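Local structure of muramidase (Trichobolus zukalii, 6ZMV) at residues 130-135 against 175-180; 154-159 against 166-171. The protein hydrolyses the glycan strands of bacterial peptidoglycan, as a fungal lysozyme (muramidase) of glycoside hydrolase family 25. All blocks are in the same frame, centred on the assembly; numbering follows the deposited sequence.

Contact 1 of 2, residues 130-135 against 175-180. With GOL (glycerol), chain D; SO4 (sulfate ion), chain G.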
loop_
_atom_site.group_PDB
_atom_site.type_symbol
_atom_site.label_atom_id
_atom_site.label_comp_id
_atom_site.label_asym_id
_atom_site.label_seq_id
_atom_site.Cartn_x
_atom_site.Cartn_y
_atom_site.Cartn_z
ATOM N N TYR A 130 -7.047 8.774 -5.553
ATOM C CA TYR A 130 -7.259 7.931 -4.376
ATOM C C TYR A 130 -6.049 7.042 -4.116
ATOM O O TYR A 130 -5.413 6.545 -5.056
ATOM C CB TYR A 130 -8.527 7.110 -4.554
ATOM C CG TYR A 130 -9.786 7.943 -4.428
ATOM C CD1 TYR A 130 -10.174 8.419 -3.186
ATOM C CD2 TYR A 130 -10.604 8.182 -5.510
ATOM C CE1 TYR A 130 -11.309 9.170 -3.018
ATOM C CE2 TYR A 130 -11.770 8.918 -5.345
ATOM C CZ TYR A 130 -12.122 9.423 -4.102
ATOM O OH TYR A 130 -13.281 10.144 -3.862
ATOM N N PRO A 131 -5.758 6.753 -2.845
ATOM C CA PRO A 131 -4.722 5.811 -2.501
ATOM C C PRO A 131 -5.225 4.394 -2.706
ATOM O O PRO A 131 -6.419 4.114 -2.743
ATOM C CB PRO A 131 -4.466 6.082 -1.032
ATOM C CG PRO A 131 -5.853 6.468 -0.521
ATOM C CD PRO A 131 -6.509 7.220 -1.658
ATOM N N MET A 132 -4.273 3.482 -2.727
ATOM C CA MET A 132 -4.582 2.044 -2.564
ATOM C C MET A 132 -4.794 1.760 -1.073
ATOM O O MET A 132 -4.205 2.457 -0.218
ATOM C CB MET A 132 -3.436 1.183 -3.102
ATOM C CG MET A 132 -2.984 1.606 -4.492
ATOM S SD MET A 132 -2.022 0.426 -5.406
ATOM C CE MET A 132 -0.525 0.470 -4.425
ATOM N N ILE A 133 -5.575 0.739 -0.773
ATOM C CA ILE A 133 -5.802 0.259 0.615
ATOM C C ILE A 133 -5.266 -1.148 0.709
ATOM O O ILE A 133 -5.761 -2.026 -0.049
ATOM C CB ILE A 133 -7.255 0.351 1.036
ATOM C CG1 ILE A 133 -7.691 1.818 1.073
ATOM C CG2 ILE A 133 -7.457 -0.329 2.369
ATOM C CD1 ILE A 133 -9.207 1.980 1.290
ATOM N N TYR A 134 -4.362 -1.393 1.643
ATOM C CA TYR A 134 -3.843 -2.724 1.977
ATOM C C TYR A 134 -4.581 -3.245 3.174
ATOM O O TYR A 134 -4.716 -2.548 4.201
ATOM C CB TYR A 134 -2.340 -2.640 2.275
ATOM C CG TYR A 134 -1.742 -3.890 2.860
ATOM C CD1 TYR A 134 -1.821 -4.145 4.217
ATOM C CD2 TYR A 134 -1.040 -4.781 2.079
ATOM C CE1 TYR A 134 -1.230 -5.273 4.757
ATOM C CE2 TYR A 134 -0.471 -5.921 2.616
ATOM C CZ TYR A 134 -0.560 -6.177 3.960
ATOM O OH TYR A 134 0.046 -7.278 4.500
ATOM N N THR A 135 -5.013 -4.483 3.082
ATOM C CA THR A 135 -5.667 -5.168 4.205
ATOM C C THR A 135 -5.595 -6.659 3.995
ATOM O O THR A 135 -5.558 -7.150 2.851
ATOM C CB THR A 135 -7.144 -4.703 4.354
ATOM O OG1 THR A 135 -7.755 -5.234 5.530
ATOM C CG2 THR A 135 -8.002 -4.979 3.139
ATOM N N GLN A 175 -8.909 -7.859 -6.163
ATOM C CA GLN A 175 -7.710 -7.152 -5.671
ATOM C C GLN A 175 -6.934 -6.627 -6.881
ATOM O O GLN A 175 -6.797 -7.305 -7.889
ATOM C CB GLN A 175 -6.856 -8.101 -4.832
ATOM C CG GLN A 175 -5.859 -8.991 -5.573
ATOM C CD GLN A 175 -6.382 -10.077 -6.476
ATOM O OE1 GLN A 175 -5.581 -10.727 -7.222
ATOM N NE2 GLN A 175 -7.635 -10.357 -6.376
ATOM N N THR A 176 -6.395 -5.436 -6.744
ATOM C CA THR A 176 -5.445 -4.871 -7.707
ATOM C C THR A 176 -4.067 -5.521 -7.546
ATOM O O THR A 176 -3.364 -5.789 -8.555
ATOM C CB THR A 176 -5.466 -3.355 -7.617
ATOM O OG1 THR A 176 -6.759 -2.888 -7.985
ATOM C CG2 THR A 176 -4.426 -2.724 -8.486
ATOM N N ILE A 177 -3.638 -5.709 -6.326
ATOM C CA ILE A 177 -2.362 -6.364 -5.984
ATOM C C ILE A 177 -2.683 -7.403 -4.923
ATOM O O ILE A 177 -3.473 -7.129 -4.017
ATOM C CB ILE A 177 -1.274 -5.349 -5.565
ATOM C CG1 ILE A 177 -0.955 -4.352 -6.683
ATOM C CG2 ILE A 177 -0.015 -6.038 -5.038
ATOM C CD1 ILE A 177 -0.209 -3.112 -6.250
ATOM N N TRP A 178 -2.032 -8.552 -5.001
ATOM C CA TRP A 178 -2.055 -9.620 -3.997
ATOM C C TRP A 178 -0.692 -9.726 -3.337
ATOM O O TRP A 178 0.300 -9.986 -4.038
ATOM C CB TRP A 178 -2.426 -10.899 -4.723
ATOM C CG TRP A 178 -2.469 -12.150 -3.923
ATOM C CD1 TRP A 178 -2.594 -12.321 -2.585
ATOM C CD2 TRP A 178 -2.370 -13.464 -4.464
ATOM N NE1 TRP A 178 -2.624 -13.649 -2.249
ATOM C CE2 TRP A 178 -2.480 -14.384 -3.394
ATOM C CE3 TRP A 178 -2.184 -13.956 -5.766
ATOM C CZ2 TRP A 178 -2.349 -15.759 -3.594
ATOM C CZ3 TRP A 178 -2.151 -15.318 -5.960
ATOM C CH2 TRP A 178 -2.253 -16.210 -4.891
ATOM N N GLN A 179 -0.627 -9.588 -2.043
ATOM C CA GLN A 179 0.570 -9.869 -1.242
ATOM C C GLN A 179 0.456 -11.323 -0.828
ATOM O O GLN A 179 -0.379 -11.654 0.029
ATOM C CB GLN A 179 0.725 -8.924 -0.065
ATOM C CG GLN A 179 2.082 -9.073 0.598
ATOM C CD GLN A 179 2.133 -8.359 1.942
ATOM O OE1 GLN A 179 1.438 -8.792 2.894
ATOM N NE2 GLN A 179 2.843 -7.257 1.946
ATOM N N PHE A 180 1.253 -12.185 -1.418
ATOM C CA PHE A 180 1.019 -13.656 -1.288
ATOM C C PHE A 180 2.040 -14.388 -0.424
ATOM O O PHE A 180 1.789 -15.535 -0.110
ATOM C CB PHE A 180 0.943 -14.309 -2.656
ATOM C CG PHE A 180 2.183 -14.194 -3.499
ATOM C CD1 PHE A 180 3.153 -15.197 -3.415
ATOM C CD2 PHE A 180 2.377 -13.162 -4.424
ATOM C CE1 PHE A 180 4.262 -15.146 -4.239
ATOM C CE2 PHE A 180 3.483 -13.137 -5.259
ATOM C CZ PHE A 180 4.425 -14.109 -5.150
HETATM C C1 GOL D . 3.307 -3.716 3.330
HETATM O O1 GOL D . 2.678 -4.348 2.237
HETATM C C2 GOL D . 2.829 -4.378 4.585
HETATM O O2 GOL D . 3.080 -5.782 4.512
HETATM C C3 GOL D . 3.476 -3.821 5.816
HETATM O O3 GOL D . 3.425 -4.804 6.827
HETATM S S SO4 G . -8.474 8.283 -9.262
HETATM O O1 SO4 G . -8.776 9.006 -8.049
HETATM O O2 SO4 G . -7.545 7.283 -8.842
HETATM O O3 SO4 G . -9.699 7.663 -9.714
HETATM O O4 SO4 G . -7.876 9.112 -10.284
#

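Contact 2 of 2, residues 154-159 against 166-171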
loop_
_atom_site.group_PDB
_atom_site.type_symbol
_atom_site.label_atom_id
_atom_site.label_comp_id
_atom_site.label_asym_id
_atom_site.label_seq_id
_atom_site.Cartn_x
_atom_site.Cartn_y
_atom_site.Cartn_z
ATOM N N CYS A 154 -10.757 3.169 -4.311
ATOM C CA CYS A 154 -9.408 2.858 -3.852
ATOM C C CYS A 154 -8.999 1.481 -4.264
ATOM O O CYS A 154 -9.649 0.505 -3.887
ATOM C CB CYS A 154 -9.384 2.961 -2.343
ATOM S SG CYS A 154 -9.767 4.595 -1.666
ATOM N N PRO A 155 -7.915 1.312 -5.055
ATOM C CA PRO A 155 -7.483 -0.042 -5.413
ATOM C C PRO A 155 -7.157 -0.864 -4.173
ATOM O O PRO A 155 -6.559 -0.342 -3.225
ATOM C CB PRO A 155 -6.205 0.170 -6.201
ATOM C CG PRO A 155 -6.445 1.550 -6.830
ATOM C CD PRO A 155 -7.121 2.334 -5.733
ATOM N N LEU A 156 -7.568 -2.129 -4.176
ATOM C CA LEU A 156 -7.345 -3.064 -3.062
ATOM C C LEU A 156 -6.032 -3.785 -3.223
ATOM O O LEU A 156 -5.777 -4.420 -4.260
ATOM C CB LEU A 156 -8.509 -4.044 -2.994
ATOM C CG LEU A 156 -8.364 -5.196 -2.020
ATOM C CD1 LEU A 156 -8.307 -4.706 -0.574
ATOM C CD2 LEU A 156 -9.455 -6.203 -2.205
ATOM N N VAL A 157 -5.212 -3.742 -2.177
ATOM C CA VAL A 157 -4.019 -4.610 -2.030
ATOM C C VAL A 157 -4.370 -5.625 -0.955
ATOM O O VAL A 157 -4.556 -5.255 0.210
ATOM C CB VAL A 157 -2.757 -3.826 -1.721
ATOM C CG1 VAL A 157 -1.552 -4.741 -1.683
ATOM C CG2 VAL A 157 -2.566 -2.687 -2.743
ATOM N N LEU A 158 -4.602 -6.861 -1.342
ATOM C CA LEU A 158 -5.117 -7.901 -0.456
ATOM C C LEU A 158 -3.993 -8.840 -0.035
ATOM O O LEU A 158 -3.308 -9.416 -0.882
ATOM C CB LEU A 158 -6.193 -8.681 -1.167
ATOM C CG LEU A 158 -6.946 -9.725 -0.362
ATOM C CD1 LEU A 158 -7.578 -9.170 0.899
ATOM C CD2 LEU A 158 -8.007 -10.385 -1.221
ATOM N N ALA A 159 -3.834 -9.001 1.263
ATOM C CA ALA A 159 -2.827 -9.928 1.813
ATOM C C ALA A 159 -3.477 -11.258 2.104
ATOM O O ALA A 159 -4.431 -11.297 2.870
ATOM C CB ALA A 159 -2.204 -9.353 3.052
ATOM N N GLY A 166 -8.219 -16.179 -2.361
ATOM C CA GLY A 166 -9.382 -16.292 -1.475
ATOM C C GLY A 166 -10.468 -15.261 -1.699
ATOM O O GLY A 166 -10.512 -14.607 -2.733
ATOM N N GLU A 167 -11.339 -15.122 -0.723
ATOM C CA GLU A 167 -12.503 -14.236 -0.861
ATOM C C GLU A 167 -12.029 -12.770 -0.872
ATOM O O GLU A 167 -11.093 -12.381 -0.138
ATOM C CB GLU A 167 -13.515 -14.475 0.263
ATOM C CG GLU A 167 -14.142 -15.856 0.156
ATOM C CD GLU A 167 -15.214 -15.933 -0.906
ATOM O OE1 GLU A 167 -15.912 -14.894 -1.128
ATOM O OE2 GLU A 167 -15.361 -17.001 -1.514
ATOM N N ILE A 168 -12.727 -11.966 -1.672
ATOM C CA ILE A 168 -12.424 -10.537 -1.778
ATOM C C ILE A 168 -13.327 -9.792 -0.799
ATOM O O ILE A 168 -14.552 -9.914 -0.860
ATOM C CB ILE A 168 -12.608 -10.059 -3.211
ATOM C CG1 ILE A 168 -11.964 -10.952 -4.286
ATOM C CG2 ILE A 168 -12.151 -8.637 -3.341
ATOM C CD1 ILE A 168 -10.473 -11.107 -4.143
ATOM N N PRO A 169 -12.741 -9.017 0.138
ATOM C CA PRO A 169 -13.569 -8.337 1.115
ATOM C C PRO A 169 -14.208 -7.065 0.535
ATOM O O PRO A 169 -13.849 -6.608 -0.559
ATOM C CB PRO A 169 -12.538 -7.939 2.199
ATOM C CG PRO A 169 -11.220 -7.704 1.362
ATOM C CD PRO A 169 -11.298 -8.768 0.290
ATOM N N GLY A 170 -15.122 -6.496 1.309
ATOM C CA GLY A 170 -15.521 -5.100 1.150
ATOM C C GLY A 170 -16.245 -4.812 -0.140
ATOM O O GLY A 170 -16.291 -3.649 -0.511
ATOM N N GLY A 171 -16.803 -5.787 -0.820
ATOM C CA GLY A 171 -17.472 -5.470 -2.076
ATOM C C GLY A 171 -16.534 -5.020 -3.174
ATOM O O GLY A 171 -17.017 -4.608 -4.244
#

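Contact 1 of 2, residues 130-135 against 175-180
Tyr134 and Gln179 supply the polar half of this contact: the phenol OH donates to the amide OE1 over a short 2.6 Å. The donor meets OE1 at a C=O...O angle of 124°, tilted 35° from the carbonyl plane, while OE1 itself lies at the edge of the tyrosine ring. Gln179 reaches across because CG stands anti to its backbone N (chi1 -170°) and the chain stays extended beyond. Its amide is held from both ends, OE1 also pairing with Tyr161 OH and NE2 with Asp6 OD2, which should fix its rotation. Strands 132-136 and 177-181 do not pair directly; strand 156-159 runs between them in the GH25 β/α barrel, and the side chains meet past it. A glycerol, probably from the crystallisation liquor, lies beside the pair, its O2 taking a nearly straight bond from Gln179 NE2 at 3.0 Å and giving only a weak one to Tyr134 OH, with C2 3.9 Å above one face of the ring. The apolar half is smaller: Met132, bent at its far end, brings CE to 4.0 Å from Ile177 CD1, the two side chains crossing at about a right angle.

Contact 2 of 2, residues 154-159 against 166-171
Leu158 spreads its two methyl groups over the side chains of Ile168 and Pro169 and the carbonyl of Glu167, each branch finding different partners. CD1 points at the ring of Pro169, 3.8 Å from its CD, and the two side chains approach tip to tip. CD2 turns instead to Ile168, lying 3.9 Å from CD1 of that residue, and also rests 3.8 Å from the backbone O of Glu167, a packing contact of methyl against carbonyl. With CG opposite the backbone N (chi1 -174°), the leucine projects its fork from strand 156-159 toward the loop. Two residues earlier on the same side of the strand, Leu156 does likewise with a single branch: its CD2 sits 3.8 Å from Ile168 CG2 and 4.0 Å from Pro169 CD. Ile168 thus divides its own branches between the two leucines, CG2 for Leu156 and CD1 for Leu158, while Pro169 CD lies within reach of both.

No hydrogen bond joins the two segments, and the contact between them is apolar packing. Cutting Leu158 back to an alanine is likely to leave the ring of Pro169 and the CD1 end of Ile168 without their methyl partners and to open a gap between strand and loop. Beyond the leucines, Pro169 also packs on Tyr137 and Trp140 of helix 137-144, and Gly170 N is hydrogen-bonded to Asn146 OD1, just beyond that helix. Between strands 156-159 and 177-181, which are parallel neighbours in the sheet, the connection has no regular helix at 166-171; its apolar residues pack there against the outward-facing leucines, a place usually taken by a helix in the β/α barrel typical of GH25 enzymes.

Strand 156-159 is the shared element of the two contacts, whose centres lie 7 Å apart. It pairs in parallel with strand 132-136 on one flank, Val157 N lying 2.8 Å from Ile133 O, and with 175-180 on the other, where Thr176 N is 2.8 Å from Leu156 O; both are probable hydrogen bonds. Alternation along the strand sends Leu156 and Leu158 to the loop of contact 2, whereas Val157 and Ala159 face contact 1, Ala159 CB packing 3.4 Å from Tyr134 OH. The glycerol, also bonded to Glu97 OE1, may mark a polar pocket on the contact 1 side, consistent with the substrate-binding end of the barrel, while contact 2 packs the strand's opposite side.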